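Local coordinates for bromo domain containing protein (PDB 5U9N), which probably reads acetyl-lysine marks on histones or other proteins through its second bromodomain, the part crystallised here with the inhibitor bromosporine, at residues 7-12 and 91-96; 95-100 and 142-147. All blocks are in the same frame, centred on the assembly; numbering follows the deposited sequence.

Contacts 1 and 2 lie side by side, with their centres about 7 Å apart, at one end of the bromodomain helix bundle. They share Asn95, the N-cap, and Pro96, the first residue of helix 96-113. Pro96 is the common element: it lies over Trp9 of helix 9-20 in contact 1 and against helix 143-148 in contact 2. The two also touch directly. Trp9 CB is 3.5 Å from Val143 O, Trp9 NE1 is 3.6 Å from Tyr147 CD1, and the Trp9 and Tyr147 rings meet edge-to-face. None of these residues lines the bromosporine pocket, which includes Asn114, just beyond the far end of helix 96-113.

Contact 1: residues 7-12 and 91-96; sequences YDWRNE and QTIENP. With SO4 (sulfate ion), chain D.
Trp9 lays its indole against the backbone of residues 93-96. From CB, CG sits between the backbone N and the carbonyl carbon (chi1 66°). Trp9 CE3 meets Pro96 CG at 3.8 Å. Trp9 CZ3 lies 3.6 Å from Pro96 N, which is over a ring face. Trp9 CH2 comes 3.4 Å from Asn95 CA and also touches Ile93 CG2. CZ2 reaches Glu94 O. NE1 and CZ2 face a sulfate, with Trp9 CZ2 3.6 Å from its O1. Pro96 CD makes a CH-pi contact over the six-membered ring, 13° off its normal. Arg10 CG covers the opposite face, so the indole is sandwiched. The Arg10 chain is extended from CG to NE, and Trp9 CZ2 lies over one face of its guanidinium, toward the rim. Arg10 NH1 and NH2 are both 3.0 Å from Ile93 O. NH1 makes a weak hydrogen bond to Leu64 O. Arg10 NH2 donates to sulfate O1 at 2.8 Å; NE adds a weak bond to the same oxygen. The sulfate probably comes from the crystallisation liquor. Ile93 turns inward onto helices 57-65 and 96-113. The contact joins the loop entering helix 96-113 to the start of helix 9-20, within the left-handed helical bundle of the bromodomain fold.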
ATOM      1  N   TYR A   7       8.092  17.948 -10.765  1.00 83.97           N
ATOM      2  CA  TYR A   7       9.553  17.760 -10.579  1.00 81.83           C
ATOM      3  C   TYR A   7       9.873  16.841  -9.359  1.00 77.97           C
ATOM      4  O   TYR A   7      10.881  16.133  -9.388  1.00 77.09           O
ATOM      5  CB  TYR A   7      10.300  19.103 -10.432  1.00 86.05           C
ATOM      6  N   ASP A   8       9.021  16.834  -8.311  1.00 68.49           N
ATOM      7  CA  ASP A   8       9.273  16.016  -7.126  1.00 64.53           C
ATOM      8  C   ASP A   8       8.719  14.598  -7.314  1.00 58.36           C
ATOM      9  O   ASP A   8       7.524  14.431  -7.584  1.00 55.71           O
ATOM     10  CB  ASP A   8       8.643  16.675  -5.889  1.00 68.06           C
ATOM     11  CG  ASP A   8       9.035  16.045  -4.562  1.00 77.28           C
ATOM     12  OD1 ASP A   8      10.097  15.379  -4.508  1.00 75.14           O
ATOM     13  OD2 ASP A   8       8.311  16.265  -3.566  1.00 88.45           O
ATOM     14  N   TRP A   9       9.594  13.575  -7.178  1.00 49.43           N
ATOM     15  CA  TRP A   9       9.189  12.177  -7.341  1.00 45.28           C
ATOM     16  C   TRP A   9       8.335  11.698  -6.155  1.00 46.53           C
ATOM     17  O   TRP A   9       7.541  10.791  -6.321  1.00 46.01           O
ATOM     18  CB  TRP A   9      10.418  11.262  -7.517  1.00 42.75           C
ATOM     19  CG  TRP A   9      11.308  11.167  -6.311  1.00 43.30           C
ATOM     20  CD1 TRP A   9      12.449  11.875  -6.081  1.00 47.86           C
ATOM     21  CD2 TRP A   9      11.204  10.212  -5.242  1.00 41.28           C
ATOM     22  NE1 TRP A   9      13.028  11.466  -4.900  1.00 47.43           N
ATOM     23  CE2 TRP A   9      12.288  10.442  -4.370  1.00 46.17           C
ATOM     24  CE3 TRP A   9      10.257   9.234  -4.897  1.00 39.76           C
ATOM     25  CZ2 TRP A   9      12.474   9.702  -3.201  1.00 44.42           C
ATOM     26  CZ3 TRP A   9      10.436   8.517  -3.725  1.00 39.46           C
ATOM     27  CH2 TRP A   9      11.542   8.736  -2.908  1.00 41.16           C
ATOM     28  N   ARG A  10       8.527  12.280  -4.964  1.00 42.32           N
ATOM     29  CA  ARG A  10       7.744  11.929  -3.777  1.00 40.13           C
ATOM     30  C   ARG A  10       6.287  12.378  -3.922  1.00 43.22           C
ATOM     31  O   ARG A  10       5.395  11.677  -3.471  1.00 41.83           O
ATOM     32  CB  ARG A  10       8.359  12.556  -2.527  1.00 42.81           C
ATOM     33  CG  ARG A  10       9.661  11.927  -2.114  1.00 52.25           C
ATOM     34  CD  ARG A  10      10.410  12.793  -1.128  1.00 58.74           C
ATOM     35  NE  ARG A  10      11.757  12.282  -0.868  1.00 53.69           N
ATOM     36  CZ  ARG A  10      12.054  11.341   0.022  1.00 62.92           C
ATOM     37  NH1 ARG A  10      11.100  10.802   0.778  1.00 62.91           N
ATOM     38  NH2 ARG A  10      13.311  10.948   0.186  1.00 49.25           N
ATOM     39  N   ASN A  11       6.048  13.556  -4.526  1.00 42.63           N
ATOM     40  CA  ASN A  11       4.681  14.033  -4.783  1.00 44.45           C
ATOM     41  C   ASN A  11       4.018  13.164  -5.853  1.00 47.31           C
ATOM     42  O   ASN A  11       2.815  12.910  -5.780  1.00 45.84           O
ATOM     43  CB  ASN A  11       4.671  15.513  -5.202  1.00 53.29           C
ATOM     44  CG  ASN A  11       4.946  16.477  -4.054  1.00 77.35           C
ATOM     45  OD1 ASN A  11       4.534  16.254  -2.911  1.00 68.78           O
ATOM     46  ND2 ASN A  11       5.549  17.622  -4.356  1.00 71.94           N
ATOM     47  N   GLU A  12       4.818  12.652  -6.815  1.00 45.02           N
ATOM     48  CA  GLU A  12       4.334  11.718  -7.846  1.00 43.30           C
ATOM     49  C   GLU A  12       3.910  10.385  -7.173  1.00 45.91           C
ATOM     50  O   GLU A  12       2.903   9.788  -7.568  1.00 45.35           O
ATOM     51  CB  GLU A  12       5.426  11.499  -8.923  1.00 43.97           C
ATOM     52  CG  GLU A  12       5.053  10.532 -10.041  1.00 51.79           C
ATOM     53  CD  GLU A  12       3.847  10.902 -10.880  1.00 60.61           C
ATOM     54  OE1 GLU A  12       3.456  12.091 -10.883  1.00 61.56           O
ATOM     55  OE2 GLU A  12       3.279   9.992 -11.528  1.00 46.60           O
ATOM     56  N   GLN A  91      10.993   6.371  10.040  1.00 81.05           N
ATOM     57  CA  GLN A  91      11.770   6.000   8.849  1.00 78.19           C
ATOM     58  C   GLN A  91      11.370   6.876   7.644  1.00 77.14           C
ATOM     59  O   GLN A  91      10.341   7.551   7.689  1.00 76.98           O
ATOM     60  CB  GLN A  91      11.554   4.511   8.522  1.00 77.62           C
ATOM     61  CG  GLN A  91      11.902   3.572   9.683  1.00 96.24           C
ATOM     62  CD  GLN A  91      11.323   2.196   9.490  1.00112.85           C
ATOM     63  OE1 GLN A  91      10.357   1.807  10.153  1.00108.10           O
ATOM     64  NE2 GLN A  91      11.903   1.426   8.581  1.00103.74           N
ATOM     65  N   THR A  92      12.194   6.879   6.582  1.00 69.87           N
ATOM     66  CA  THR A  92      11.919   7.675   5.377  1.00 67.25           C
ATOM     67  C   THR A  92      12.153   6.831   4.124  1.00 62.57           C
ATOM     68  O   THR A  92      13.070   6.009   4.095  1.00 62.94           O
ATOM     69  CB  THR A  92      12.786   8.955   5.363  1.00 83.57           C
ATOM     70  OG1 THR A  92      12.229   9.884   4.425  1.00 85.75           O
ATOM     71  CG2 THR A  92      14.248   8.677   5.008  1.00 85.80           C
ATOM     72  N   ILE A  93      11.320   7.039   3.094  1.00 51.80           N
ATOM     73  CA  ILE A  93      11.426   6.320   1.820  1.00 47.18           C
ATOM     74  C   ILE A  93      12.543   6.984   0.969  1.00 49.59           C
ATOM     75  O   ILE A  93      12.388   8.127   0.535  1.00 49.14           O
ATOM     76  CB  ILE A  93      10.042   6.293   1.082  1.00 47.48           C
ATOM     77  CG1 ILE A  93       9.014   5.496   1.895  1.00 44.97           C
ATOM     78  CG2 ILE A  93      10.181   5.670  -0.331  1.00 48.79           C
ATOM     79  CD1 ILE A  93       7.710   5.919   1.752  1.00 43.37           C
ATOM     80  N   GLU A  94      13.666   6.251   0.737  1.00 44.04           N
ATOM     81  CA  GLU A  94      14.842   6.791   0.055  1.00 43.83           C
ATOM     82  C   GLU A  94      14.657   6.905  -1.440  1.00 43.91           C
ATOM     83  O   GLU A  94      15.389   7.663  -2.059  1.00 42.59           O
ATOM     84  CB  GLU A  94      16.082   5.920   0.323  1.00 46.39           C
ATOM     85  CG  GLU A  94      16.715   6.123   1.694  1.00 65.30           C
ATOM     86  CD  GLU A  94      18.037   5.389   1.865  1.00 97.70           C
ATOM     87  OE1 GLU A  94      18.949   5.614   1.035  1.00 98.53           O
ATOM     88  OE2 GLU A  94      18.151   4.566   2.805  1.00 89.17           O
ATOM     89  N   ASN A  95      13.749   6.110  -2.053  1.00 39.71           N
ATOM     90  CA  ASN A  95      13.621   6.139  -3.517  1.00 39.61           C
ATOM     91  C   ASN A  95      12.286   5.540  -3.998  1.00 42.60           C
ATOM     92  O   ASN A  95      11.568   4.929  -3.217  1.00 43.08           O
ATOM     93  CB  ASN A  95      14.802   5.378  -4.153  1.00 39.86           C
ATOM     94  CG  ASN A  95      15.137   4.081  -3.463  1.00 43.19           C
ATOM     95  OD1 ASN A  95      14.289   3.222  -3.252  1.00 44.06           O
ATOM     96  ND2 ASN A  95      16.355   3.937  -3.057  1.00 37.52           N
ATOM     97  N   PRO A  96      11.960   5.665  -5.307  1.00 39.05           N
ATOM     98  CA  PRO A  96      10.708   5.076  -5.807  1.00 37.27           C
ATOM     99  C   PRO A  96      10.685   3.544  -5.713  1.00 38.99           C
ATOM    100  O   PRO A  96       9.621   2.949  -5.689  1.00 37.52           O
ATOM    101  CB  PRO A  96      10.677   5.530  -7.288  1.00 39.48           C
ATOM    102  CG  PRO A  96      11.618   6.641  -7.379  1.00 45.48           C
ATOM    103  CD  PRO A  96      12.680   6.372  -6.390  1.00 41.20           C
TER
HETATM  104  S   SO4 D 502      15.486  13.156  -2.397  1.00136.34           S
HETATM  105  O1  SO4 D 502      14.995  11.910  -1.813  1.00137.03           O
HETATM  106  O2  SO4 D 502      16.226  12.853  -3.624  1.00135.69           O
HETATM  107  O3  SO4 D 502      16.369  13.821  -1.440  1.00136.56           O
HETATM  108  O4  SO4 D 502      14.356  14.037  -2.706  1.00136.25           O

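Contact 2: residues 95-100 and 142-147; sequences NPHEFE and NVFLLY
Tyr147 and Phe144 of the short helix 143-148 pack against Asn95, Pro96 and His97 at the start of helix 96-113, at one end of the bromodomain bundle. The two helical segments run roughly antiparallel, at 148°, with axes 11.0 Å apart.

The CH-pi contacts are on Tyr147. Its CG is anti to the backbone N (chi1 178°), and one ring face meets both Asn95 and Pro96. Pro96 CD sits over the face, 3.8 Å from the Tyr147 ring centroid. Asn95 CB lies over the same ring nearer its hydroxyl end, 3.6 Å from Tyr147 CZ.

Apolar contacts centre on Pro96. Its CB touches Phe144 CE1 and Val143 CG2, while its CG meets Tyr147 CB. Pro96 thus meets three residues of the short helix, Val143, Phe144 and Tyr147. Trp138 of helix 122-139 also packs on Pro96 and Val143.

The aromatic pair is His97 with Phe144. Phe144 CE1 stands over one imidazole face, towards its rim, 3.4 Å from His97 CE1. The ring planes meet obliquely at 58°. Glu100 OE1 lies at the Phe144 edge, 4.0 Å from Phe144 CZ. The carboxylate has polar partners of its own: OE2 forms a salt bridge with Lys104, and OE1 accepts a weak bond from Trp138 NE1.

No direct hydrogen bond joins the two segments. The polar link is a water held by Asn95. Within 95-100, Asn95 is the N-cap of helix 96-113: its OD1 accepts from Glu98 N, at 2.9 Å and nearly in line with the carbonyl. The other branch of the amide, Asn95 ND2, donates to the water at 3.0 Å, and that water is also hydrogen-bonded to Tyr147 OH, 2.9 Å away.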
ATOM      1  N   ASN A  95      13.749   6.110  -2.053  1.00 39.71           N
ATOM      2  CA  ASN A  95      13.621   6.139  -3.517  1.00 39.61           C
ATOM      3  C   ASN A  95      12.286   5.540  -3.998  1.00 42.60           C
ATOM      4  O   ASN A  95      11.568   4.929  -3.217  1.00 43.08           O
ATOM      5  CB  ASN A  95      14.802   5.378  -4.153  1.00 39.86           C
ATOM      6  CG  ASN A  95      15.137   4.081  -3.463  1.00 43.19           C
ATOM      7  OD1 ASN A  95      14.289   3.222  -3.252  1.00 44.06           O
ATOM      8  ND2 ASN A  95      16.355   3.937  -3.057  1.00 37.52           N
ATOM      9  N   PRO A  96      11.960   5.665  -5.307  1.00 39.05           N
ATOM     10  CA  PRO A  96      10.708   5.076  -5.807  1.00 37.27           C
ATOM     11  C   PRO A  96      10.685   3.544  -5.713  1.00 38.99           C
ATOM     12  O   PRO A  96       9.621   2.949  -5.689  1.00 37.52           O
ATOM     13  CB  PRO A  96      10.677   5.530  -7.288  1.00 39.48           C
ATOM     14  CG  PRO A  96      11.618   6.641  -7.379  1.00 45.48           C
ATOM     15  CD  PRO A  96      12.680   6.372  -6.390  1.00 41.20           C
ATOM     16  N   HIS A  97      11.854   2.920  -5.629  1.00 37.54           N
ATOM     17  CA  HIS A  97      11.978   1.460  -5.563  1.00 36.54           C
ATOM     18  C   HIS A  97      11.487   0.970  -4.200  1.00 38.25           C
ATOM     19  O   HIS A  97      10.780  -0.025  -4.135  1.00 36.28           O
ATOM     20  CB  HIS A  97      13.438   1.025  -5.818  1.00 37.59           C
ATOM     21  CG  HIS A  97      14.006   1.564  -7.088  1.00 41.75           C
ATOM     22  ND1 HIS A  97      14.017   0.809  -8.244  1.00 44.29           N
ATOM     23  CD2 HIS A  97      14.546   2.780  -7.355  1.00 43.57           C
ATOM     24  CE1 HIS A  97      14.576   1.578  -9.169  1.00 44.26           C
ATOM     25  NE2 HIS A  97      14.892   2.779  -8.675  1.00 44.73           N
ATOM     26  N   GLU A  98      11.825   1.691  -3.120  1.00 36.08           N
ATOM     27  CA  GLU A  98      11.307   1.350  -1.794  1.00 35.96           C
ATOM     28  C   GLU A  98       9.784   1.650  -1.717  1.00 38.19           C
ATOM     29  O   GLU A  98       9.046   0.886  -1.106  1.00 35.36           O
ATOM     30  CB  GLU A  98      12.067   2.103  -0.673  1.00 38.85           C
ATOM     31  CG  GLU A  98      11.413   1.915   0.693  1.00 50.65           C
ATOM     32  CD  GLU A  98      12.310   2.084   1.895  1.00 76.35           C
ATOM     33  OE1 GLU A  98      12.067   1.392   2.911  1.00 65.21           O
ATOM     34  OE2 GLU A  98      13.222   2.942   1.847  1.00 79.98           O
ATOM     35  N   PHE A  99       9.326   2.768  -2.315  1.00 34.74           N
ATOM     36  CA  PHE A  99       7.903   3.075  -2.318  1.00 33.95           C
ATOM     37  C   PHE A  99       7.140   1.947  -3.006  1.00 38.66           C
ATOM     38  O   PHE A  99       6.109   1.494  -2.483  1.00 39.41           O
ATOM     39  CB  PHE A  99       7.618   4.417  -3.031  1.00 35.69           C
ATOM     40  CG  PHE A  99       6.152   4.760  -3.117  1.00 34.18           C
ATOM     41  CD1 PHE A  99       5.501   5.354  -2.053  1.00 36.93           C
ATOM     42  CD2 PHE A  99       5.410   4.416  -4.226  1.00 34.43           C
ATOM     43  CE1 PHE A  99       4.135   5.625  -2.118  1.00 36.75           C
ATOM     44  CE2 PHE A  99       4.060   4.745  -4.308  1.00 37.36           C
ATOM     45  CZ  PHE A  99       3.429   5.316  -3.240  1.00 34.90           C
ATOM     46  N   GLU A 100       7.638   1.487  -4.177  1.00 33.28           N
ATOM     47  CA  GLU A 100       6.998   0.382  -4.903  1.00 31.27           C
ATOM     48  C   GLU A 100       6.896  -0.870  -4.010  1.00 35.36           C
ATOM     49  O   GLU A 100       5.841  -1.501  -3.934  1.00 33.37           O
ATOM     50  CB  GLU A 100       7.772   0.055  -6.173  1.00 32.28           C
ATOM     51  CG  GLU A 100       7.054  -0.929  -7.080  1.00 37.43           C
ATOM     52  CD  GLU A 100       7.865  -1.432  -8.254  1.00 52.76           C
ATOM     53  OE1 GLU A 100       8.789  -0.713  -8.696  1.00 54.24           O
ATOM     54  OE2 GLU A 100       7.545  -2.532  -8.760  1.00 48.80           O
ATOM     55  N   ASN A 142       6.248   8.913 -14.550  1.00 36.92           N
ATOM     56  CA  ASN A 142       7.628   9.429 -14.739  1.00 36.73           C
ATOM     57  C   ASN A 142       8.421   9.477 -13.399  1.00 38.58           C
ATOM     58  O   ASN A 142       9.463  10.119 -13.330  1.00 35.74           O
ATOM     59  CB  ASN A 142       7.603  10.853 -15.358  1.00 38.83           C
ATOM     60  CG  ASN A 142       6.973  11.919 -14.485  1.00 53.04           C
ATOM     61  OD1 ASN A 142       6.221  11.641 -13.548  1.00 44.19           O
ATOM     62  ND2 ASN A 142       7.247  13.158 -14.795  1.00 49.40           N
ATOM     63  N   VAL A 143       7.898   8.829 -12.348  1.00 36.15           N
ATOM     64  CA  VAL A 143       8.466   8.827 -10.992  1.00 36.19           C
ATOM     65  C   VAL A 143       9.993   8.469 -10.985  1.00 41.70           C
ATOM     66  O   VAL A 143      10.754   9.108 -10.254  1.00 42.71           O
ATOM     67  CB  VAL A 143       7.647   7.855 -10.091  1.00 38.94           C
ATOM     68  CG1 VAL A 143       7.829   6.393 -10.522  1.00 37.85           C
ATOM     69  CG2 VAL A 143       7.989   8.049  -8.628  1.00 38.65           C
ATOM     70  N   PHE A 144      10.425   7.475 -11.809  1.00 37.31           N
ATOM     71  CA  PHE A 144      11.841   7.093 -11.932  1.00 36.41           C
ATOM     72  C   PHE A 144      12.615   8.117 -12.742  1.00 39.88           C
ATOM     73  O   PHE A 144      13.758   8.391 -12.432  1.00 40.49           O
ATOM     74  CB  PHE A 144      11.990   5.716 -12.590  1.00 37.74           C
ATOM     75  CG  PHE A 144      11.479   4.587 -11.740  1.00 37.85           C
ATOM     76  CD1 PHE A 144      12.175   4.173 -10.620  1.00 40.32           C
ATOM     77  CD2 PHE A 144      10.264   3.983 -12.017  1.00 40.11           C
ATOM     78  CE1 PHE A 144      11.683   3.156  -9.820  1.00 39.78           C
ATOM     79  CE2 PHE A 144       9.758   2.995 -11.185  1.00 41.25           C
ATOM     80  CZ  PHE A 144      10.463   2.604 -10.081  1.00 38.43           C
ATOM     81  N   LEU A 145      12.007   8.681 -13.786  1.00 37.93           N
ATOM     82  CA  LEU A 145      12.669   9.733 -14.576  1.00 39.25           C
ATOM     83  C   LEU A 145      12.840  11.009 -13.739  1.00 44.04           C
ATOM     84  O   LEU A 145      13.793  11.757 -13.962  1.00 47.14           O
ATOM     85  CB  LEU A 145      11.901  10.039 -15.853  1.00 39.97           C
ATOM     86  CG  LEU A 145      11.597   8.842 -16.740  1.00 44.06           C
ATOM     87  CD1 LEU A 145      10.742   9.247 -17.898  1.00 45.20           C
ATOM     88  CD2 LEU A 145      12.874   8.175 -17.206  1.00 47.64           C
ATOM     89  N   LEU A 146      11.928  11.257 -12.778  1.00 39.33           N
ATOM     90  CA  LEU A 146      12.055  12.382 -11.851  1.00 40.88           C
ATOM     91  C   LEU A 146      13.164  12.092 -10.833  1.00 47.41           C
ATOM     92  O   LEU A 146      14.022  12.930 -10.628  1.00 49.97           O
ATOM     93  CB  LEU A 146      10.724  12.654 -11.133  1.00 40.17           C
ATOM     94  CG  LEU A 146       9.590  13.208 -12.023  1.00 44.78           C
ATOM     95  CD1 LEU A 146       8.271  13.300 -11.254  1.00 43.38           C
ATOM     96  CD2 LEU A 146       9.953  14.532 -12.592  1.00 48.21           C
ATOM     97  N   TYR A 147      13.185  10.882 -10.261  1.00 43.77           N
ATOM     98  CA  TYR A 147      14.232  10.465  -9.329  1.00 44.56           C
ATOM     99  C   TYR A 147      15.629  10.424  -9.990  1.00 53.36           C
ATOM    100  O   TYR A 147      16.595  10.902  -9.397  1.00 53.89           O
ATOM    101  CB  TYR A 147      13.909   9.073  -8.760  1.00 43.38           C
ATOM    102  CG  TYR A 147      14.973   8.557  -7.818  1.00 44.34           C
ATOM    103  CD1 TYR A 147      15.167   9.138  -6.572  1.00 46.54           C
ATOM    104  CD2 TYR A 147      15.797   7.502  -8.180  1.00 45.23           C
ATOM    105  CE1 TYR A 147      16.158   8.678  -5.705  1.00 47.81           C
ATOM    106  CE2 TYR A 147      16.764   7.008  -7.311  1.00 46.49           C
ATOM    107  CZ  TYR A 147      16.952   7.606  -6.077  1.00 54.70           C
ATOM    108  OH  TYR A 147      17.927   7.148  -5.214  1.00 59.41           O
TER
HETATM  109  O   HOH W   1      18.727   5.684  -2.898  1.00 48.23           O